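Local coordinates for glycosyl hydrolase family 62 protein (Coprinopsis cinerea, PDB 5B6T), which probably removes arabinose side groups from arabinoxylan by hydrolysis, as an alpha-L-arabinofuranosidase of glycoside hydrolase family 62, at residues Y80-Q85 / L97-G102. Residues are numbered along the deposited sequence; the frame is centred on the assembly and turned at random.
Sequences YRAAPQ and LVYQNG
Q100 reaches across to Y80 with its amide and closes the open end of a beta hairpin, between the loop before strand 82-89 and the end of strand 94-100. NE2 of Q100 donates to OH of Y80 at 3.0 Å. The bond is almost straight, 177° at the hydrogen, and the hydroxyl lies in the amide plane. CG of Q100 sits between the backbone N and the carbonyl carbon (chi1 69°), and the side chain bends at chi2, which carries the amide over the neighbouring strand. There NE2 of Q100 comes to 3.8 Å from CB of A82, and its OE1 to 3.6 Å from CB of A83. OE1 also accepts from the backbone N of D143, and a water joins it to the carbonyl O of A83.

The strands are antiparallel. A82 and Q100 form one hydrogen-bonded pair, Q85 and V98 the next. The register slips by one residue between them, a beta bulge, with A83 at positive phi (64°). Q85 lies alongside V98, its OE1 4.0 Å from CB of V98, and this oxygen accepts from the backbone N of V146. R81 and Y99 lie side by side and point the same way, CG of R81 3.6 Å from CE2 of Y99.

The hairpin is the inner part of one blade of the five-bladed propeller of this family. A83 lies near the bound calcium. A glycerol, probably from the crystallisation liquor, is hydrogen-bonded to NE2 of Q100. An alanine in place of Q100 would probably leave the Y80 hydroxyl and the backbone N-H of D143 without these partners and lose the water link to A83. The contact thus implies a polar open end, with both N and O of one buried amide engaged, and, past the bulge, an apolar touch of P84 on L97.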
loop_
_atom_site.group_PDB
_atom_site.type_symbol
_atom_site.label_atom_id
_atom_site.label_comp_id
_atom_site.label_asym_id
_atom_site.label_seq_id
_atom_site.Cartn_x
_atom_site.Cartn_y
_atom_site.Cartn_z
ATOM N N TYR A 80 8.729 -6.763 14.857
ATOM C CA TYR A 80 7.792 -5.880 14.196
ATOM C C TYR A 80 8.165 -5.699 12.720
ATOM O O TYR A 80 9.294 -5.290 12.401
ATOM C CB TYR A 80 7.805 -4.522 14.896
ATOM C CG TYR A 80 6.969 -3.465 14.227
ATOM C CD1 TYR A 80 5.620 -3.345 14.499
ATOM C CD2 TYR A 80 7.534 -2.611 13.304
ATOM C CE1 TYR A 80 4.843 -2.384 13.867
ATOM C CE2 TYR A 80 6.768 -1.643 12.672
ATOM C CZ TYR A 80 5.440 -1.541 12.977
ATOM O OH TYR A 80 4.677 -0.582 12.357
ATOM N N ARG A 81 7.206 -6.001 11.839
ATOM C CA ARG A 81 7.283 -5.636 10.416
ATOM C C ARG A 81 5.851 -5.329 10.001
ATOM O O ARG A 81 4.924 -6.024 10.411
ATOM C CB ARG A 81 7.843 -6.762 9.521
ATOM C CG ARG A 81 9.296 -7.144 9.766
ATOM C CD ARG A 81 9.384 -8.309 10.735
ATOM N NE ARG A 81 10.735 -8.855 10.846
ATOM C CZ ARG A 81 11.720 -8.304 11.536
ATOM N NH1 ARG A 81 11.542 -7.169 12.215
ATOM N NH2 ARG A 81 12.882 -8.924 11.608
ATOM N N ALA A 82 5.672 -4.310 9.167
ATOM C CA ALA A 82 4.317 -3.938 8.727
ATOM C C ALA A 82 4.316 -3.197 7.401
ATOM O O ALA A 82 5.297 -2.531 7.050
ATOM C CB ALA A 82 3.601 -3.112 9.771
ATOM N N ALA A 83 3.189 -3.328 6.710
ATOM C CA ALA A 83 2.842 -2.548 5.508
ATOM C C ALA A 83 3.784 -2.804 4.333
ATOM O O ALA A 83 4.644 -1.981 3.985
ATOM C CB ALA A 83 2.688 -1.053 5.829
ATOM N N PRO A 84 3.610 -3.956 3.698
ATOM C CA PRO A 84 4.539 -4.380 2.678
ATOM C C PRO A 84 4.249 -3.796 1.279
ATOM O O PRO A 84 3.109 -3.419 0.961
ATOM C CB PRO A 84 4.341 -5.892 2.665
ATOM C CG PRO A 84 2.892 -6.073 2.991
ATOM C CD PRO A 84 2.573 -4.979 3.960
ATOM N N GLN A 85 5.284 -3.797 0.423
ATOM C CA GLN A 85 5.165 -3.481 -0.993
ATOM C C GLN A 85 6.067 -4.441 -1.729
ATOM O O GLN A 85 7.261 -4.434 -1.492
ATOM C CB GLN A 85 5.605 -2.046 -1.309
ATOM C CG GLN A 85 5.446 -1.721 -2.795
ATOM C CD GLN A 85 6.323 -0.586 -3.254
ATOM O OE1 GLN A 85 7.349 -0.279 -2.667
ATOM N NE2 GLN A 85 5.935 0.008 -4.367
ATOM N N LEU A 97 10.721 -6.775 -1.234
ATOM C CA LEU A 97 9.582 -6.583 -0.331
ATOM C C LEU A 97 10.005 -5.454 0.623
ATOM O O LEU A 97 10.946 -5.629 1.413
ATOM C CB LEU A 97 9.289 -7.862 0.460
ATOM C CG LEU A 97 7.966 -7.873 1.218
ATOM C CD1 LEU A 97 6.755 -7.854 0.267
ATOM C CD2 LEU A 97 7.874 -9.068 2.172
ATOM N N VAL A 98 9.361 -4.307 0.442
ATOM C CA VAL A 98 9.605 -3.093 1.180
ATOM C C VAL A 98 8.565 -3.005 2.287
ATOM O O VAL A 98 7.400 -3.367 2.084
ATOM C CB VAL A 98 9.548 -1.881 0.228
ATOM C CG1 VAL A 98 9.510 -0.560 0.989
ATOM C CG2 VAL A 98 10.723 -1.925 -0.706
ATOM N N TYR A 99 8.985 -2.582 3.469
ATOM C CA TYR A 99 8.099 -2.507 4.646
ATOM C C TYR A 99 8.782 -1.655 5.723
ATOM O O TYR A 99 9.915 -1.164 5.515
ATOM C CB TYR A 99 7.771 -3.919 5.189
ATOM C CG TYR A 99 9.017 -4.764 5.415
ATOM C CD1 TYR A 99 9.511 -5.571 4.411
ATOM C CD2 TYR A 99 9.661 -4.797 6.651
ATOM C CE1 TYR A 99 10.644 -6.326 4.586
ATOM C CE2 TYR A 99 10.791 -5.574 6.844
ATOM C CZ TYR A 99 11.275 -6.358 5.809
ATOM O OH TYR A 99 12.423 -7.121 5.960
ATOM N N GLN A 100 8.101 -1.494 6.854
ATOM C CA GLN A 100 8.681 -0.734 7.972
ATOM C C GLN A 100 8.971 -1.671 9.134
ATOM O O GLN A 100 8.259 -2.653 9.375
ATOM C CB GLN A 100 7.714 0.367 8.416
ATOM C CG GLN A 100 6.453 -0.155 9.096
ATOM C CD GLN A 100 5.175 0.557 8.709
ATOM O OE1 GLN A 100 5.011 1.035 7.600
ATOM N NE2 GLN A 100 4.259 0.622 9.632
ATOM N N ASN A 101 10.038 -1.368 9.853
ATOM C CA ASN A 101 10.427 -2.104 11.035
ATOM C C ASN A 101 10.864 -1.151 12.149
ATOM O O ASN A 101 11.575 -1.579 13.072
ATOM C CB ASN A 101 11.561 -3.088 10.717
ATOM C CG ASN A 101 12.873 -2.398 10.416
ATOM O OD1 ASN A 101 12.917 -1.200 10.104
ATOM N ND2 ASN A 101 13.953 -3.172 10.483
ATOM N N GLY A 102 10.438 0.098 12.074
ATOM C CA GLY A 102 11.013 1.201 12.869
ATOM C C GLY A 102 11.905 2.111 12.012
ATOM O O GLY A 102 12.063 3.328 12.285
HETATM O O HOH W 1 5.900 0.251 5.028
#